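Local coordinates for protein aminotransferase (Helicobacter pylori, PDB 2FNU) that transfers an amino group from glutamate to a UDP-linked 4-keto sugar, using pyridoxal phosphate, in the second step of pseudaminic acid biosynthesis, at residues 4-9 with 180-185; 8-13 with 348-353. All blocks are in the same frame, centred on the assembly; numbering follows the deposited sequence.

Contact 1: 4-9 with 180-185. With UD1 (uridine-diphosphate-N-acetylglucosamine), chain F; PMP (4'-deoxy-4'-aminopyridoxal-5'-phosphate), chain E.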
loop_
_atom_site.group_PDB
_atom_site.type_symbol
_atom_site.label_atom_id
_atom_site.label_comp_id
_atom_site.label_asym_id
_atom_site.label_seq_id
_atom_site.Cartn_x
_atom_site.Cartn_y
_atom_site.Cartn_z
ATOM N N PHE B 4 -8.001 -27.587 7.430
ATOM C CA PHE B 4 -8.584 -26.843 6.320
ATOM C C PHE B 4 -8.832 -25.391 6.696
ATOM O O PHE B 4 -9.755 -25.094 7.456
ATOM C CB PHE B 4 -9.908 -27.484 5.912
ATOM C CG PHE B 4 -9.767 -28.878 5.370
ATOM C CD1 PHE B 4 -10.037 -29.982 6.177
ATOM C CD2 PHE B 4 -9.383 -29.089 4.048
ATOM C CE1 PHE B 4 -9.907 -31.287 5.669
ATOM C CE2 PHE B 4 -9.257 -30.383 3.529
ATOM C CZ PHE B 4 -9.517 -31.474 4.339
ATOM N N ALA B 5 -8.011 -24.492 6.157
ATOM C CA ALA B 5 -8.255 -23.058 6.275
ATOM C C ALA B 5 -9.567 -22.749 5.570
ATOM O O ALA B 5 -9.954 -23.469 4.636
ATOM C CB ALA B 5 -7.122 -22.285 5.601
ATOM N N TYR B 6 -10.250 -21.691 5.994
ATOM C CA TYR B 6 -11.560 -21.411 5.401
ATOM C C TYR B 6 -11.454 -20.922 3.970
ATOM O O TYR B 6 -12.380 -21.078 3.183
ATOM C CB TYR B 6 -12.405 -20.477 6.274
ATOM C CG TYR B 6 -12.125 -18.988 6.164
ATOM C CD1 TYR B 6 -12.735 -18.221 5.170
ATOM C CD2 TYR B 6 -11.279 -18.344 7.069
ATOM C CE1 TYR B 6 -12.518 -16.859 5.069
ATOM C CE2 TYR B 6 -11.051 -16.964 6.977
ATOM C CZ TYR B 6 -11.671 -16.225 5.976
ATOM O OH TYR B 6 -11.470 -14.863 5.861
ATOM N N SER B 7 -10.325 -20.307 3.645
ATOM C CA SER B 7 -9.999 -19.989 2.252
ATOM C C SER B 7 -8.495 -19.999 2.113
ATOM O O SER B 7 -7.776 -19.839 3.104
ATOM C CB SER B 7 -10.564 -18.630 1.816
ATOM O OG SER B 7 -10.354 -18.429 0.422
ATOM N N GLU B 8 -8.020 -20.216 0.896
ATOM C CA GLU B 8 -6.591 -20.101 0.607
ATOM C C GLU B 8 -6.353 -19.713 -0.846
ATOM O O GLU B 8 -7.255 -19.840 -1.685
ATOM C CB GLU B 8 -5.859 -21.395 0.941
ATOM C CG GLU B 8 -6.349 -22.565 0.207
ATOM C CD GLU B 8 -5.792 -23.886 0.745
ATOM O OE1 GLU B 8 -5.444 -24.705 -0.093
ATOM O OE2 GLU B 8 -5.719 -24.112 1.968
ATOM N N PRO B 9 -5.134 -19.235 -1.160
ATOM C CA PRO B 9 -4.853 -18.899 -2.544
ATOM C C PRO B 9 -4.739 -20.168 -3.383
ATOM O O PRO B 9 -4.341 -21.216 -2.868
ATOM C CB PRO B 9 -3.489 -18.191 -2.461
ATOM C CG PRO B 9 -2.826 -18.778 -1.236
ATOM C CD PRO B 9 -3.972 -19.000 -0.271
ATOM N N HIS B 180 -6.725 -9.794 -2.151
ATOM C CA HIS B 180 -6.030 -10.409 -1.025
ATOM C C HIS B 180 -5.884 -11.913 -1.272
ATOM O O HIS B 180 -6.697 -12.519 -1.988
ATOM C CB HIS B 180 -6.835 -10.189 0.251
ATOM C CG HIS B 180 -6.199 -10.753 1.489
ATOM N ND1 HIS B 180 -6.433 -12.044 1.929
ATOM C CD2 HIS B 180 -5.336 -10.201 2.376
ATOM C CE1 HIS B 180 -5.743 -12.255 3.039
ATOM N NE2 HIS B 180 -5.085 -11.146 3.342
ATOM N N ALA B 181 -4.856 -12.503 -0.661
ATOM C CA ALA B 181 -4.538 -13.935 -0.783
ATOM C C ALA B 181 -5.744 -14.870 -0.806
ATOM O O ALA B 181 -5.738 -15.866 -1.525
ATOM C CB ALA B 181 -3.618 -14.335 0.360
ATOM N N ILE B 182 -6.763 -14.579 -0.003
ATOM C CA ILE B 182 -7.863 -15.537 0.155
ATOM C C ILE B 182 -9.091 -15.179 -0.671
ATOM O O ILE B 182 -10.142 -15.827 -0.537
ATOM C CB ILE B 182 -8.243 -15.754 1.639
ATOM C CG1 ILE B 182 -8.816 -14.463 2.232
ATOM C CG2 ILE B 182 -7.008 -16.269 2.393
ATOM C CD1 ILE B 182 -9.334 -14.589 3.681
ATOM N N LYS B 183 -8.961 -14.164 -1.531
ATOM C CA LYS B 183 -10.117 -13.666 -2.285
ATOM C C LYS B 183 -10.355 -14.432 -3.594
ATOM O O LYS B 183 -9.567 -15.320 -3.949
ATOM C CB LYS B 183 -9.971 -12.170 -2.529
ATOM C CG LYS B 183 -10.130 -11.324 -1.252
ATOM C CD LYS B 183 -11.564 -11.269 -0.766
ATOM C CE LYS B 183 -11.701 -10.274 0.395
ATOM N NZ LYS B 183 -12.571 -10.792 1.463
ATOM N N PRO B 184 -11.471 -14.147 -4.282
ATOM C CA PRO B 184 -11.794 -14.931 -5.486
ATOM C C PRO B 184 -10.652 -15.109 -6.486
ATOM O O PRO B 184 -10.495 -16.195 -7.053
ATOM C CB PRO B 184 -12.988 -14.174 -6.073
ATOM C CG PRO B 184 -13.723 -13.720 -4.818
ATOM C CD PRO B 184 -12.575 -13.219 -3.940
ATOM N N ILE B 185 -9.882 -14.050 -6.716
ATOM C CA ILE B 185 -8.565 -14.191 -7.363
ATOM C C ILE B 185 -7.610 -13.395 -6.506
ATOM O O ILE B 185 -8.044 -12.535 -5.727
ATOM C CB ILE B 185 -8.496 -13.678 -8.825
ATOM C CG1 ILE B 185 -8.748 -12.165 -8.894
ATOM C CG2 ILE B 185 -9.408 -14.515 -9.744
ATOM C CD1 ILE B 185 -8.417 -11.537 -10.279
HETATM C "C1'" UD1 F . -9.694 -10.131 7.215
HETATM C "C2'" UD1 F . -11.162 -10.466 6.895
HETATM C "C3'" UD1 F . -11.376 -10.810 5.425
HETATM C "C4'" UD1 F . -10.698 -9.774 4.519
HETATM C "C5'" UD1 F . -9.244 -9.444 4.907
HETATM C "C6'" UD1 F . -8.259 -10.520 4.443
HETATM C "C7'" UD1 F . -12.276 -11.385 8.896
HETATM C "C8'" UD1 F . -12.525 -12.591 9.761
HETATM N "N2'" UD1 F . -11.610 -11.566 7.750
HETATM O "O1'" UD1 F . -8.901 -11.320 7.217
HETATM O "O3'" UD1 F . -12.791 -10.834 5.124
HETATM O "O5'" UD1 F . -9.120 -9.165 6.313
HETATM O "O7'" UD1 F . -12.677 -10.298 9.237
HETATM N N1 UD1 F . -4.619 -17.420 4.618
HETATM C C2 UD1 F . -3.938 -18.134 3.611
HETATM N N3 UD1 F . -2.992 -17.523 2.881
HETATM C C4 UD1 F . -2.661 -16.240 3.088
HETATM C C5 UD1 F . -3.296 -15.479 4.068
HETATM C C6 UD1 F . -4.283 -16.066 4.850
HETATM O O2 UD1 F . -4.226 -19.339 3.403
HETATM O O4 UD1 F . -1.774 -15.720 2.384
HETATM C C1B UD1 F . -5.645 -18.123 5.414
HETATM C C2B UD1 F . -4.942 -18.773 6.599
HETATM O "O2'" UD1 F . -5.472 -20.086 6.796
HETATM C C3B UD1 F . -5.281 -17.879 7.771
HETATM C C4B UD1 F . -6.633 -17.320 7.383
HETATM O O4B UD1 F . -6.623 -17.223 5.954
HETATM O O3B UD1 F . -5.348 -18.580 9.019
HETATM C C5B UD1 F . -6.835 -15.949 7.997
HETATM O O5B UD1 F . -8.113 -15.477 7.594
HETATM P PA UD1 F . -8.803 -14.284 8.434
HETATM O O1A UD1 F . -10.058 -13.852 7.692
HETATM O O2A UD1 F . -8.903 -14.727 9.885
HETATM O O3A UD1 F . -7.615 -13.198 8.254
HETATM P PB UD1 F . -7.821 -11.600 8.390
HETATM O O1B UD1 F . -8.459 -11.275 9.733
HETATM O O2B UD1 F . -6.512 -10.947 7.974
HETATM N N1 PMP E . -13.901 -4.873 2.458
HETATM C C2 PMP E . -14.284 -6.166 2.704
HETATM C C2A PMP E . -15.750 -6.518 2.605
HETATM C C3 PMP E . -13.309 -7.120 3.028
HETATM O O3 PMP E . -13.663 -8.421 3.245
HETATM C C4 PMP E . -11.946 -6.751 3.124
HETATM C C4A PMP E . -10.884 -7.739 3.556
HETATM N N4A PMP E . -11.382 -8.708 4.507
HETATM C C5 PMP E . -11.581 -5.439 2.805
HETATM C C6 PMP E . -12.572 -4.539 2.418
HETATM C C5A PMP E . -10.134 -4.979 2.843
HETATM O O4P PMP E . -9.504 -5.507 1.690
HETATM P P PMP E . -7.898 -5.672 1.660
HETATM O O1P PMP E . -7.586 -6.867 2.530
HETATM O O2P PMP E . -7.572 -5.969 0.227
HETATM O O3P PMP E . -7.258 -4.395 2.133
HETATM O O HOH W 1 -9.604 -18.274 -2.563
#
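Beside these segments the cofactor is joined to the sugar: PMP N4A lies 1.3 Å from UD1 C4', the covalent C=N distance of an external aldimine. K183, the lysine that can carry the cofactor, is released because the sugar nitrogen has taken its place. Its NZ now donates to PMP O3 at 3.2 Å. Y6 OH donates a short hydrogen bond of 2.5 Å to UD1 O1A, which lies at the ring edge, near the ring plane. I182 CD1 comes within 3.1 Å of the same Y6 OH. I182 crosses Y6 at about a right angle, tip to tip. Its chi1 of 66° puts CG1 between the backbone N and the carbonyl carbon, and CD1 extends from there to the phenol end. H315 also bonds to Y6 OH. The other branch, I182 CG2, packs against the uracil, 3.5 Å from UD1 N1. S7 makes the one direct hydrogen bond between the segments. Its OG, anti to the backbone N, donates to I182 O over 2.8 Å, in the carbonyl plane and on a lone pair. Segment 180-185 belongs to the active-site loop of a PLP-dependent aminotransferase of the DegT/DnrJ/EryC1 family. It starts with a type I turn from H180 to K183, and H180 ND1 accepts the N-H of I182. One face of the H180 ring lies under UD1 C6', which sits over the ring centre. Q30 of the second subunit accepts a hydrogen bond from H180 NE2. P9 CB packs 3.4 Å from A181 O, while A181 CB meets UD1 O4 at 3.1 Å.

Contact 2: 8-13 with 348-353. With UD1 (uridine-diphosphate-N-acetylglucosamine), chain F.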
loop_
_atom_site.group_PDB
_atom_site.type_symbol
_atom_site.label_atom_id
_atom_site.label_comp_id
_atom_site.label_asym_id
_atom_site.label_seq_id
_atom_site.Cartn_x
_atom_site.Cartn_y
_atom_site.Cartn_z
ATOM N N GLU B 8 -8.020 -20.216 0.896
ATOM C CA GLU B 8 -6.591 -20.101 0.607
ATOM C C GLU B 8 -6.353 -19.713 -0.846
ATOM O O GLU B 8 -7.255 -19.840 -1.685
ATOM C CB GLU B 8 -5.859 -21.395 0.941
ATOM C CG GLU B 8 -6.349 -22.565 0.207
ATOM C CD GLU B 8 -5.792 -23.886 0.745
ATOM O OE1 GLU B 8 -5.444 -24.705 -0.093
ATOM O OE2 GLU B 8 -5.719 -24.112 1.968
ATOM N N PRO B 9 -5.134 -19.235 -1.160
ATOM C CA PRO B 9 -4.853 -18.899 -2.544
ATOM C C PRO B 9 -4.739 -20.168 -3.383
ATOM O O PRO B 9 -4.341 -21.216 -2.868
ATOM C CB PRO B 9 -3.489 -18.191 -2.461
ATOM C CG PRO B 9 -2.826 -18.778 -1.236
ATOM C CD PRO B 9 -3.972 -19.000 -0.271
ATOM N N CYS B 10 -5.055 -20.047 -4.665
ATOM C CA CYS B 10 -5.037 -21.194 -5.560
ATOM C C CYS B 10 -4.238 -20.840 -6.805
ATOM O O CYS B 10 -4.811 -20.528 -7.853
ATOM C CB CYS B 10 -6.470 -21.594 -5.924
ATOM S SG CYS B 10 -7.468 -22.043 -4.468
ATOM N N LEU B 11 -2.908 -20.891 -6.682
ATOM C CA LEU B 11 -2.019 -20.609 -7.818
ATOM C C LEU B 11 -1.686 -21.881 -8.568
ATOM O O LEU B 11 -1.573 -22.937 -7.954
ATOM C CB LEU B 11 -0.714 -19.963 -7.324
ATOM C CG LEU B 11 -0.695 -18.433 -7.216
ATOM C CD1 LEU B 11 -1.886 -17.906 -6.460
ATOM C CD2 LEU B 11 0.603 -17.948 -6.587
ATOM N N ASP B 12 -1.509 -21.766 -9.882
ATOM C CA ASP B 12 -1.095 -22.909 -10.707
ATOM C C ASP B 12 0.199 -22.578 -11.453
ATOM O O ASP B 12 0.794 -21.524 -11.248
ATOM C CB ASP B 12 -2.214 -23.340 -11.673
ATOM C CG ASP B 12 -2.576 -22.267 -12.700
ATOM O OD1 ASP B 12 -3.625 -22.424 -13.368
ATOM O OD2 ASP B 12 -1.842 -21.268 -12.856
ATOM N N LYS B 13 0.637 -23.480 -12.330
ATOM C CA LYS B 13 1.929 -23.273 -13.007
ATOM C C LYS B 13 1.977 -22.044 -13.910
ATOM O O LYS B 13 3.039 -21.428 -14.068
ATOM C CB LYS B 13 2.381 -24.547 -13.754
ATOM C CG LYS B 13 1.446 -25.038 -14.854
ATOM C CD LYS B 13 1.842 -24.508 -16.235
ATOM C CE LYS B 13 0.958 -25.081 -17.341
ATOM N NZ LYS B 13 1.121 -26.558 -17.475
ATOM N N PRO B 348 -14.922 -23.880 5.240
ATOM C CA PRO B 348 -13.932 -23.886 4.164
ATOM C C PRO B 348 -14.540 -23.928 2.760
ATOM O O PRO B 348 -15.394 -24.765 2.453
ATOM C CB PRO B 348 -13.090 -25.137 4.455
ATOM C CG PRO B 348 -13.198 -25.297 5.969
ATOM C CD PRO B 348 -14.627 -24.892 6.278
ATOM N N CYS B 349 -14.094 -23.009 1.916
ATOM C CA CYS B 349 -14.649 -22.879 0.585
ATOM C C CYS B 349 -13.617 -22.116 -0.236
ATOM O O CYS B 349 -13.367 -20.941 0.027
ATOM C CB CYS B 349 -15.967 -22.110 0.631
ATOM S SG CYS B 349 -16.724 -21.914 -1.003
ATOM N N HIS B 350 -12.976 -22.813 -1.166
ATOM C CA HIS B 350 -12.006 -22.232 -2.109
ATOM C C HIS B 350 -11.820 -23.207 -3.270
ATOM O O HIS B 350 -12.276 -24.358 -3.217
ATOM C CB HIS B 350 -10.665 -21.909 -1.437
ATOM C CG HIS B 350 -10.016 -23.095 -0.804
ATOM N ND1 HIS B 350 -9.262 -24.000 -1.523
ATOM C CD2 HIS B 350 -10.005 -23.524 0.483
ATOM C CE1 HIS B 350 -8.814 -24.938 -0.703
ATOM N NE2 HIS B 350 -9.260 -24.681 0.515
ATOM N N ALA B 351 -11.192 -22.739 -4.343
ATOM C CA ALA B 351 -11.172 -23.512 -5.590
ATOM C C ALA B 351 -10.368 -24.803 -5.511
ATOM O O ALA B 351 -10.515 -25.672 -6.373
ATOM C CB ALA B 351 -10.659 -22.656 -6.723
ATOM N N ASN B 352 -9.513 -24.928 -4.504
ATOM C CA ASN B 352 -8.693 -26.144 -4.385
ATOM C C ASN B 352 -9.238 -27.168 -3.404
ATOM O O ASN B 352 -8.577 -28.174 -3.128
ATOM C CB ASN B 352 -7.250 -25.804 -4.031
ATOM C CG ASN B 352 -6.417 -25.410 -5.259
ATOM O OD1 ASN B 352 -6.774 -25.717 -6.403
ATOM N ND2 ASN B 352 -5.288 -24.757 -5.016
ATOM N N LEU B 353 -10.438 -26.927 -2.891
ATOM C CA LEU B 353 -11.068 -27.849 -1.960
ATOM C C LEU B 353 -11.815 -28.911 -2.756
ATOM O O LEU B 353 -12.884 -28.638 -3.316
ATOM C CB LEU B 353 -12.026 -27.063 -1.061
ATOM C CG LEU B 353 -12.491 -27.701 0.244
ATOM C CD1 LEU B 353 -11.307 -27.964 1.173
ATOM C CD2 LEU B 353 -13.529 -26.782 0.892
HETATM C "C1'" UD1 F . -9.694 -10.131 7.215
HETATM C "C2'" UD1 F . -11.162 -10.466 6.895
HETATM C "C3'" UD1 F . -11.376 -10.810 5.425
HETATM C "C4'" UD1 F . -10.698 -9.774 4.519
HETATM C "C5'" UD1 F . -9.244 -9.444 4.907
HETATM C "C6'" UD1 F . -8.259 -10.520 4.443
HETATM C "C7'" UD1 F . -12.276 -11.385 8.896
HETATM C "C8'" UD1 F . -12.525 -12.591 9.761
HETATM N "N2'" UD1 F . -11.610 -11.566 7.750
HETATM O "O1'" UD1 F . -8.901 -11.320 7.217
HETATM O "O3'" UD1 F . -12.791 -10.834 5.124
HETATM O "O5'" UD1 F . -9.120 -9.165 6.313
HETATM O "O7'" UD1 F . -12.677 -10.298 9.237
HETATM N N1 UD1 F . -4.619 -17.420 4.618
HETATM C C2 UD1 F . -3.938 -18.134 3.611
HETATM N N3 UD1 F . -2.992 -17.523 2.881
HETATM C C4 UD1 F . -2.661 -16.240 3.088
HETATM C C5 UD1 F . -3.296 -15.479 4.068
HETATM C C6 UD1 F . -4.283 -16.066 4.850
HETATM O O2 UD1 F . -4.226 -19.339 3.403
HETATM O O4 UD1 F . -1.774 -15.720 2.384
HETATM C C1B UD1 F . -5.645 -18.123 5.414
HETATM C C2B UD1 F . -4.942 -18.773 6.599
HETATM O "O2'" UD1 F . -5.472 -20.086 6.796
HETATM C C3B UD1 F . -5.281 -17.879 7.771
HETATM C C4B UD1 F . -6.633 -17.320 7.383
HETATM O O4B UD1 F . -6.623 -17.223 5.954
HETATM O O3B UD1 F . -5.348 -18.580 9.019
HETATM C C5B UD1 F . -6.835 -15.949 7.997
HETATM O O5B UD1 F . -8.113 -15.477 7.594
HETATM P PA UD1 F . -8.803 -14.284 8.434
HETATM O O1A UD1 F . -10.058 -13.852 7.692
HETATM O O2A UD1 F . -8.903 -14.727 9.885
HETATM O O3A UD1 F . -7.615 -13.198 8.254
HETATM P PB UD1 F . -7.821 -11.600 8.390
HETATM O O1B UD1 F . -8.459 -11.275 9.733
HETATM O O2B UD1 F . -6.512 -10.947 7.974
HETATM O O HOH W 2 -4.594 -23.916 -2.328
HETATM O O HOH W 3 -4.142 -24.073 -7.761
#
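C10, H350 and E8 have the most surface buried here, and no direct hydrogen bond joins the two segments. E8 lies over one face of the H350 imidazole. Its CG sits 3.5 Å from the centroid of the H350 ring, 8° off the normal, a CH-pi contact. The chain extends beyond CG, so the carboxylate follows over the same face and stacks with its plane 14° from that of the ring. E8 OE1 reaches H350 CE1 at 3.4 Å. E8 N is buried by the contact and has no partner anywhere in the model. L353 CB covers the opposite face of the ring, toward the rim. N352 N donates to H350 ND1 at 3.1 Å, tilted 23° out of the ring plane. C10 points its CB toward the other segment. Its SG approaches the H350 ring obliquely and packs 4.0 Å from A351 CB. C10 CB meets N352 ND2 at 3.5 Å. Two waters bridge the segments from that amide. One accepts from N352 ND2 and donates to P9 O and to E8 OE1, the latter at 2.5 Å. The other accepts from N352 ND2 and donates to L11 O. K26 of the second subunit packs on E8 and N352. Further along, D12 is the N-cap of helix 13-23. The contact joins two loops, one leading into helix 13-23 and the other, through a type I turn from H350 to L353, toward helix 355-370. E8 and P9 also line the uracil end of the nucleotide-sugar pocket at the dimer interface.

In the fold
Contacts 1 and 2 start from the same N-terminal stretch and share E8 and P9. Their centres are 7 Å apart. Contact 1 is buried and faces the active site, where 180-185 follows strand 174-178 of the large sheet. Contact 2 is partly buried, farther from the chain centre, and joins the same stretch to the loop before helix 355-370. The chemistry differs accordingly. Residues of contact 1 bond directly to each other, to UD1 and to PMP. Contact 2 relies on stacking, sulfur packing and bridging waters. A probable hydrogen bond from C349 N to Y6 O, at 2.9 Å, connects them. Both touch UD1 and the second subunit.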